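Local coordinates for protein FimX (Pseudomonas aeruginosa PAO1, PDB 3HV8) that is an EAL-domain protein that binds C2E in a pocket of that domain, at residues A[31-36]-A[81-86]; A[114-119]-A[149-154]. All coordinates share one frame; numbering follows the deposited sequence. Where two conformers were deposited one is given.

Contact 1: A[31-36]-A[81-86]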
ATOM      1  N   ASN A  31      -1.028  -0.302 -22.325  1.00 27.10           N
ATOM      2  CA  ASN A  31      -0.527  -1.205 -21.274  1.00 27.50           C
ATOM      3  C   ASN A  31       0.981  -1.106 -21.066  1.00 23.53           C
ATOM      4  O   ASN A  31       1.630  -2.095 -20.746  1.00 27.04           O
ATOM      5  CB  ASN A  31      -0.882  -2.683 -21.543  1.00 25.74           C
ATOM      6  CG  ASN A  31      -2.311  -3.021 -21.180  1.00 31.37           C
ATOM      7  OD1 ASN A  31      -2.913  -2.396 -20.315  1.00 29.32           O
ATOM      8  ND2 ASN A  31      -2.866  -4.023 -21.853  1.00 28.65           N
ATOM      9  N   SER A  32       1.536   0.097 -21.238  1.00 25.59           N
ATOM     10  CA  SER A  32       2.975   0.267 -21.090  1.00 26.83           C
ATOM     11  C   SER A  32       3.346   0.564 -19.643  1.00 26.73           C
ATOM     12  O   SER A  32       4.113   1.490 -19.353  1.00 28.60           O
ATOM     13  CB  SER A  32       3.518   1.346 -22.020  1.00 28.67           C
ATOM     14  OG  SER A  32       4.915   1.168 -22.194  1.00 33.78           O
ATOM     15  N   PHE A  33       2.775  -0.237 -18.757  1.00 26.07           N
ATOM     16  CA  PHE A  33       3.101  -0.254 -17.329  1.00 24.54           C
ATOM     17  C   PHE A  33       3.287  -1.704 -16.920  1.00 27.98           C
ATOM     18  O   PHE A  33       2.816  -2.634 -17.599  1.00 28.09           O
ATOM     19  CB  PHE A  33       1.975   0.340 -16.474  1.00 23.08           C
ATOM     20  CG  PHE A  33       1.764   1.815 -16.662  1.00 24.32           C
ATOM     21  CD1 PHE A  33       2.506   2.736 -15.930  1.00 25.22           C
ATOM     22  CD2 PHE A  33       0.809   2.291 -17.555  1.00 27.77           C
ATOM     23  CE1 PHE A  33       2.303   4.085 -16.085  1.00 26.38           C
ATOM     24  CE2 PHE A  33       0.606   3.648 -17.713  1.00 26.96           C
ATOM     25  CZ  PHE A  33       1.359   4.556 -16.966  1.00 27.07           C
ATOM     26  N   ARG A  34       3.944  -1.917 -15.790  1.00 25.96           N
ATOM     27  CA  ARG A  34       4.091  -3.256 -15.259  1.00 24.25           C
ATOM     28  C   ARG A  34       3.823  -3.214 -13.758  1.00 25.86           C
ATOM     29  O   ARG A  34       4.283  -2.300 -13.067  1.00 23.70           O
ATOM     30  CB  ARG A  34       5.497  -3.766 -15.525  1.00 25.68           C
ATOM     31  CG  ARG A  34       5.812  -5.104 -14.877  1.00 31.16           C
ATOM     32  CD  ARG A  34       7.172  -5.617 -15.327  1.00 37.36           C
ATOM     33  NE  ARG A  34       7.206  -5.807 -16.775  1.00 37.40           N
ATOM     34  CZ  ARG A  34       8.304  -5.727 -17.518  1.00 41.29           C
ATOM     35  NH1 ARG A  34       8.225  -5.917 -18.829  1.00 42.36           N
ATOM     36  NH2 ARG A  34       9.476  -5.456 -16.957  1.00 38.45           N
ATOM     37  N   LEU A  35       3.082  -4.195 -13.250  1.00 24.00           N
ATOM     38  CA  LEU A  35       2.924  -4.359 -11.808  1.00 24.17           C
ATOM     39  C   LEU A  35       3.977  -5.310 -11.252  1.00 25.35           C
ATOM     40  O   LEU A  35       4.213  -6.400 -11.802  1.00 26.99           O
ATOM     41  CB  LEU A  35       1.535  -4.890 -11.474  1.00 22.77           C
ATOM     42  CG  LEU A  35       0.371  -4.019 -11.933  1.00 24.57           C
ATOM     43  CD1 LEU A  35      -0.962  -4.600 -11.512  1.00 26.03           C
ATOM     44  CD2 LEU A  35       0.531  -2.593 -11.408  1.00 23.37           C
ATOM     45  N   LEU A  36       4.603  -4.903 -10.149  1.00 23.73           N
ATOM     46  CA  LEU A  36       5.437  -5.789  -9.357  1.00 22.84           C
ATOM     47  C   LEU A  36       4.727  -6.063  -8.026  1.00 24.47           C
ATOM     48  O   LEU A  36       3.836  -5.307  -7.614  1.00 23.76           O
ATOM     49  CB  LEU A  36       6.802  -5.156  -9.090  1.00 24.58           C
ATOM     50  CG  LEU A  36       7.552  -4.624 -10.313  1.00 24.39           C
ATOM     51  CD1 LEU A  36       8.883  -4.014  -9.852  1.00 27.59           C
ATOM     52  CD2 LEU A  36       7.772  -5.745 -11.342  1.00 26.38           C
ATOM     53  N   GLU A  81      -5.563   9.936 -11.504  1.00 23.56           N
ATOM     54  CA  GLU A  81      -6.716   9.069 -11.334  1.00 22.62           C
ATOM     55  C   GLU A  81      -6.703   7.942 -12.353  1.00 22.76           C
ATOM     56  O   GLU A  81      -6.949   6.784 -12.019  1.00 23.73           O
ATOM     57  CB  GLU A  81      -8.017   9.861 -11.448  1.00 22.66           C
ATOM     58  CG  GLU A  81      -8.170  10.991 -10.418  1.00 26.73           C
ATOM     59  CD  GLU A  81      -7.677  12.342 -10.925  1.00 31.02           C
ATOM     60  OE1 GLU A  81      -6.816  12.383 -11.828  1.00 29.88           O
ATOM     61  OE2 GLU A  81      -8.163  13.373 -10.409  1.00 34.79           O
ATOM     62  N   LYS A  82      -6.390   8.274 -13.604  1.00 22.01           N
ATOM     63  CA  LYS A  82      -6.309   7.257 -14.654  1.00 24.59           C
ATOM     64  C   LYS A  82      -5.237   6.209 -14.369  1.00 21.52           C
ATOM     65  O   LYS A  82      -5.439   5.026 -14.612  1.00 23.61           O
ATOM     66  CB  LYS A  82      -6.052   7.900 -16.023  1.00 25.64           C
ATOM     67  CG  LYS A  82      -7.312   8.358 -16.725  1.00 38.38           C
ATOM     68  CD  LYS A  82      -7.037   8.673 -18.187  1.00 53.92           C
ATOM     69  CE  LYS A  82      -7.166  10.156 -18.458  1.00 64.28           C
ATOM     70  NZ  LYS A  82      -8.579  10.588 -18.277  1.00 54.07           N
ATOM     71  N   ILE A  83      -4.079   6.629 -13.868  1.00 22.36           N
ATOM     72  CA  ILE A  83      -3.055   5.668 -13.488  1.00 21.58           C
ATOM     73  C   ILE A  83      -3.553   4.744 -12.377  1.00 22.17           C
ATOM     74  O   ILE A  83      -3.391   3.520 -12.452  1.00 22.64           O
ATOM     75  CB  ILE A  83      -1.749   6.383 -13.056  1.00 22.68           C
ATOM     76  CG1 ILE A  83      -1.066   6.998 -14.285  1.00 24.06           C
ATOM     77  CG2 ILE A  83      -0.831   5.428 -12.310  1.00 23.39           C
ATOM     78  CD1 ILE A  83       0.157   7.849 -13.953  1.00 26.49           C
ATOM     79  N   ASP A  84      -4.192   5.316 -11.363  1.00 20.98           N
ATOM     80  CA  ASP A  84      -4.736   4.494 -10.288  1.00 22.77           C
ATOM     81  C   ASP A  84      -5.788   3.502 -10.810  1.00 24.42           C
ATOM     82  O   ASP A  84      -5.804   2.349 -10.391  1.00 22.33           O
ATOM     83  CB  ASP A  84      -5.331   5.368  -9.170  1.00 21.87           C
ATOM     84  CG  ASP A  84      -4.269   6.015  -8.287  1.00 24.67           C
ATOM     85  OD1 ASP A  84      -3.081   5.610  -8.337  1.00 23.01           O
ATOM     86  OD2 ASP A  84      -4.642   6.939  -7.544  1.00 25.10           O
ATOM     87  N   ARG A  85      -6.653   3.931 -11.727  1.00 21.97           N
ATOM     88  CA  ARG A  85      -7.649   3.002 -12.263  1.00 23.15           C
ATOM     89  C   ARG A  85      -6.971   1.868 -13.030  1.00 23.31           C
ATOM     90  O   ARG A  85      -7.423   0.726 -12.953  1.00 23.44           O
ATOM     91  CB  ARG A  85      -8.651   3.705 -13.189  1.00 22.87           C
ATOM     92  CG  ARG A  85      -9.384   4.910 -12.586  1.00 29.75           C
ATOM     93  CD  ARG A  85     -10.399   4.560 -11.514  1.00 36.66           C
ATOM     94  NE  ARG A  85     -11.149   5.743 -11.059  1.00 34.31           N
ATOM     95  CZ  ARG A  85     -12.307   6.152 -11.580  1.00 35.65           C
ATOM     96  NH1 ARG A  85     -12.910   7.238 -11.102  1.00 34.35           N
ATOM     97  NH2 ARG A  85     -12.869   5.479 -12.579  1.00 39.97           N
ATOM     98  N   TRP A  86      -5.891   2.169 -13.757  1.00 22.46           N
ATOM     99  CA  TRP A  86      -5.147   1.132 -14.484  1.00 22.71           C
ATOM    100  C   TRP A  86      -4.593   0.110 -13.487  1.00 22.67           C
ATOM    101  O   TRP A  86      -4.706  -1.101 -13.683  1.00 23.55           O
ATOM    102  CB  TRP A  86      -3.998   1.750 -15.311  1.00 23.87           C
ATOM    103  CG  TRP A  86      -3.360   0.775 -16.239  1.00 23.36           C
ATOM    104  CD1 TRP A  86      -3.665   0.596 -17.571  1.00 26.64           C
ATOM    105  CD2 TRP A  86      -2.328  -0.171 -15.938  1.00 21.90           C
ATOM    106  NE1 TRP A  86      -2.889  -0.397 -18.098  1.00 25.32           N
ATOM    107  CE2 TRP A  86      -2.069  -0.901 -17.124  1.00 26.12           C
ATOM    108  CE3 TRP A  86      -1.608  -0.493 -14.779  1.00 24.16           C
ATOM    109  CZ2 TRP A  86      -1.110  -1.918 -17.188  1.00 25.44           C
ATOM    110  CZ3 TRP A  86      -0.656  -1.505 -14.842  1.00 24.56           C
ATOM    111  CH2 TRP A  86      -0.421  -2.211 -16.040  1.00 26.14           C
TER
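Trp-86 on helix 80-96 reaches across to strand 33-42 and to Asn-31 in the loop just before it. The strand belongs to the mixed sheet of the EAL domain, and the helix lies beside it, their short axes 11.1 Å apart at an angle of 55°. With CG anti to its backbone N (chi1 -170°), Trp-86 throws the ring outward from the helix to the strand. Phe-33 CB sits over one face of the six-membered ring, a CH-pi contact 3.7 Å from the centroid and displaced toward the rim. The phenyl ring beyond is inclined to that six-membered ring, centroids 5.3 Å apart, and its CZ continues to Ile-83 CG1 one helical turn back. Ala-27 and Leu-28 of helix 20-30 also touch Phe-33 and extend the apolar cluster. Leu-35 meets the indole at its edge, CD2 standing 3.8 Å from Trp-86 CZ3 as the two side chains run past each other in opposite directions. Asn-31, at positive phi just after a helix, crosses the indole with its amide plane 68° from the ring. Its OD1 accepts the hydrogen bond from Trp-86 NE1 at 3.0 Å, in the carbonyl plane but tilted from the indole plane.

Contact 2: A[114-119]-A[149-154]; sequences ASLQDP and TSYLKQ
Gln-117 lays its terminal amide beside the ring of Tyr-151, the two planes inclined at 38° and the side chains crossing at a slant. The CD atom of Gln-117 lies 3.6 Å from Tyr-151 CE1, and the rest of the amide gathers around the same CD1-CE1 bond of the ring. This reach comes from an extended chain: beyond CG the glutamine runs straight (chi2 178°), which carries the amide out along the tyrosine. In one of its two conformers, Leu-116 brings CD1 only loosely to Tyr-151 CD2, at 4.3 Å, and like the glutamine it approaches the ring obliquely. The contact joins helix ends of the EAL domain: the short helix 113-116 and the residue after it face the break between helices 145-150 and 152-164. Tyr-151 occupies that break, leaving helical geometry after the first helix and standing at the N-cap position of the second. In the first turn of the second helix, Gln-154 brings CB to 3.6 Å from the carbonyl O of Leu-116, where the backbones also draw nearest, with 6.0 Å between the CA atoms of Leu-116 and Gln-154. Its chain bends at chi2 (99°), which turns CD toward the Tyr-151 ring. No direct hydrogen bond spans the segments, but a water lies within hydrogen-bonding distance of both main-chain carbonyls, 2.8 Å from Leu-116 O and 2.9 Å from Gln-154 O.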
ATOM      1  N   ALA A 114      -5.034  12.275  -5.687  1.00 23.84           N
ATOM      2  CA  ALA A 114      -6.068  12.596  -6.666  1.00 25.24           C
ATOM      3  C   ALA A 114      -7.234  11.621  -6.551  1.00 25.32           C
ATOM      4  O   ALA A 114      -8.394  12.027  -6.589  1.00 27.61           O
ATOM      5  CB  ALA A 114      -5.486  12.602  -8.072  1.00 26.43           C
ATOM      6  N   SER A 115      -6.941  10.338  -6.366  1.00 24.86           N
ATOM      7  CA  SER A 115      -8.013   9.362  -6.210  1.00 24.94           C
ATOM      8  C   SER A 115      -8.797   9.572  -4.911  1.00 27.97           C
ATOM      9  O   SER A 115     -10.000   9.325  -4.867  1.00 26.50           O
ATOM     10  CB  SER A 115      -7.488   7.930  -6.324  1.00 25.36           C
ATOM     11  OG  SER A 115      -7.118   7.650  -7.666  1.00 27.55           O
ATOM     12  N   LEU A 116      -8.134  10.037  -3.856  0.51 27.58           N
ATOM     13  CA  LEU A 116      -8.858  10.337  -2.618  0.51 28.86           C
ATOM     14  C   LEU A 116      -9.949  11.355  -2.879  0.51 32.92           C
ATOM     15  O   LEU A 116     -11.049  11.265  -2.334  0.51 35.04           O
ATOM     16  CB  LEU A 116      -7.926  10.901  -1.552  0.51 30.77           C
ATOM     17  CG  LEU A 116      -6.912   9.941  -0.963  0.51 24.32           C
ATOM     18  CD1 LEU A 116      -6.050  10.650   0.075  0.51 26.43           C
ATOM     19  CD2 LEU A 116      -7.629   8.748  -0.343  0.51 33.89           C
ATOM     20  N   GLN A 117      -9.627  12.333  -3.715  1.00 29.59           N
ATOM     21  CA  GLN A 117     -10.549  13.433  -3.976  1.00 31.34           C
ATOM     22  C   GLN A 117     -11.586  13.156  -5.070  1.00 35.29           C
ATOM     23  O   GLN A 117     -12.403  14.019  -5.392  1.00 41.82           O
ATOM     24  CB  GLN A 117      -9.743  14.676  -4.346  1.00 30.29           C
ATOM     25  CG  GLN A 117      -8.825  15.144  -3.237  1.00 31.38           C
ATOM     26  CD  GLN A 117      -8.011  16.347  -3.653  1.00 37.51           C
ATOM     27  OE1 GLN A 117      -6.981  16.211  -4.309  1.00 38.72           O
ATOM     28  NE2 GLN A 117      -8.472  17.537  -3.277  1.00 37.64           N
ATOM     29  N   ASP A 118     -11.549  11.959  -5.644  1.00 30.22           N
ATOM     30  CA  ASP A 118     -12.335  11.632  -6.838  1.00 27.17           C
ATOM     31  C   ASP A 118     -13.659  11.003  -6.426  1.00 29.89           C
ATOM     32  O   ASP A 118     -13.691   9.857  -6.003  1.00 30.54           O
ATOM     33  CB  ASP A 118     -11.520  10.654  -7.689  1.00 26.98           C
ATOM     34  CG  ASP A 118     -12.188  10.293  -9.004  1.00 33.19           C
ATOM     35  OD1 ASP A 118     -11.557   9.538  -9.782  1.00 33.14           O
ATOM     36  OD2 ASP A 118     -13.324  10.749  -9.270  1.00 33.01           O
ATOM     37  N   PRO A 119     -14.770  11.753  -6.551  1.00 32.66           N
ATOM     38  CA  PRO A 119     -16.079  11.220  -6.156  1.00 36.01           C
ATOM     39  C   PRO A 119     -16.520  10.059  -7.048  1.00 33.25           C
ATOM     40  O   PRO A 119     -17.450   9.334  -6.709  1.00 37.19           O
ATOM     41  CB  PRO A 119     -17.007  12.423  -6.366  1.00 37.46           C
ATOM     42  CG  PRO A 119     -16.305  13.240  -7.406  1.00 41.68           C
ATOM     43  CD  PRO A 119     -14.873  13.155  -6.989  1.00 36.53           C
ATOM     44  N   THR A 149      -3.939  12.786   6.186  1.00 25.14           N
ATOM     45  CA  THR A 149      -3.980  13.954   7.042  1.00 26.32           C
ATOM     46  C   THR A 149      -4.360  15.214   6.246  1.00 28.41           C
ATOM     47  O   THR A 149      -5.168  16.028   6.691  1.00 29.35           O
ATOM     48  CB  THR A 149      -2.612  14.101   7.722  1.00 29.61           C
ATOM     49  OG1 THR A 149      -2.246  12.831   8.301  1.00 31.01           O
ATOM     50  CG2 THR A 149      -2.661  15.150   8.807  1.00 33.42           C
ATOM     51  N   SER A 150      -3.815  15.344   5.043  1.00 24.82           N
ATOM     52  CA  SER A 150      -4.098  16.497   4.190  1.00 24.37           C
ATOM     53  C   SER A 150      -5.529  16.530   3.695  1.00 27.67           C
ATOM     54  O   SER A 150      -6.098  17.604   3.469  1.00 31.07           O
ATOM     55  CB  SER A 150      -3.200  16.468   2.945  1.00 23.06           C
ATOM     56  OG  SER A 150      -1.833  16.641   3.256  1.00 25.27           O
ATOM     57  N   TYR A 151      -6.102  15.355   3.466  1.00 23.14           N
ATOM     58  CA  TYR A 151      -7.423  15.227   2.859  1.00 23.29           C
ATOM     59  C   TYR A 151      -8.305  14.391   3.775  1.00 23.97           C
ATOM     60  O   TYR A 151      -8.907  13.404   3.353  1.00 24.42           O
ATOM     61  CB  TYR A 151      -7.307  14.562   1.473  1.00 25.93           C
ATOM     62  CG  TYR A 151      -6.355  15.304   0.566  1.00 23.52           C
ATOM     63  CD1 TYR A 151      -6.750  16.476  -0.072  1.00 28.17           C
ATOM     64  CD2 TYR A 151      -5.049  14.859   0.384  1.00 23.92           C
ATOM     65  CE1 TYR A 151      -5.867  17.167  -0.888  1.00 25.95           C
ATOM     66  CE2 TYR A 151      -4.158  15.549  -0.433  1.00 26.20           C
ATOM     67  CZ  TYR A 151      -4.579  16.707  -1.054  1.00 25.64           C
ATOM     68  OH  TYR A 151      -3.682  17.401  -1.839  1.00 28.38           O
ATOM     69  N   LEU A 152      -8.356  14.788   5.040  1.00 25.02           N
ATOM     70  CA  LEU A 152      -8.983  13.963   6.069  1.00 27.72           C
ATOM     71  C   LEU A 152     -10.454  13.682   5.788  1.00 27.21           C
ATOM     72  O   LEU A 152     -10.894  12.543   5.878  1.00 25.91           O
ATOM     73  CB  LEU A 152      -8.806  14.615   7.430  1.00 27.83           C
ATOM     74  CG  LEU A 152      -9.267  13.781   8.617  1.00 28.96           C
ATOM     75  CD1 LEU A 152      -8.349  12.590   8.810  1.00 30.85           C
ATOM     76  CD2 LEU A 152      -9.297  14.645   9.872  1.00 33.43           C
ATOM     77  N   LYS A 153     -11.222  14.707   5.435  1.00 26.21           N
ATOM     78  CA  LYS A 153     -12.638  14.485   5.143  1.00 25.61           C
ATOM     79  C   LYS A 153     -12.833  13.517   3.978  1.00 24.65           C
ATOM     80  O   LYS A 153     -13.658  12.601   4.043  1.00 26.29           O
ATOM     81  CB  LYS A 153     -13.365  15.811   4.895  1.00 30.76           C
ATOM     82  CG  LYS A 153     -13.615  16.583   6.185  1.00 44.30           C
ATOM     83  CD  LYS A 153     -14.512  17.799   5.988  1.00 52.46           C
ATOM     84  CE  LYS A 153     -14.470  18.694   7.226  1.00 49.35           C
ATOM     85  NZ  LYS A 153     -15.577  19.696   7.255  1.00 68.21           N
ATOM     86  N   GLN A 154     -12.035  13.670   2.923  1.00 25.45           N
ATOM     87  CA  GLN A 154     -12.148  12.775   1.780  1.00 27.84           C
ATOM     88  C   GLN A 154     -11.691  11.352   2.090  1.00 24.37           C
ATOM     89  O   GLN A 154     -12.274  10.388   1.606  1.00 24.59           O
ATOM     90  CB  GLN A 154     -11.355  13.325   0.605  1.00 29.82           C
ATOM     91  CG  GLN A 154     -11.849  14.679   0.176  1.00 31.51           C
ATOM     92  CD  GLN A 154     -11.002  15.816   0.726  1.00 40.21           C
ATOM     93  OE1 GLN A 154     -10.654  15.858   1.916  1.00 33.99           O
ATOM     94  NE2 GLN A 154     -10.661  16.750  -0.149  1.00 46.54           N
TER
HETATM   95  O   HOH W   1     -13.431  10.429  -1.035  1.00 40.01           O

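In the fold
Both contacts are partly buried, with centres 20 Å apart. Contact 1 packs a helix on a strand of the sheet and is the more apolar, with three of its six touching residues buried; contact 2 sets helix ends against each other, with a single buried residue, Leu-116, among four, an exposed Gln-117 and a water between carbonyls. They share no helix or strand, yet helix 80-96 of contact 1 grips segment 114-119 of contact 2: Arg-85 forms a salt bridge with Asp-118, and Asp-84 OD2 probably hydrogen-bonds Ser-115 OG. Contact 1 comes nearer the ligand, the side chain of Leu-35 lying about 5 Å from C2E and that of Leu-116 about 10 Å.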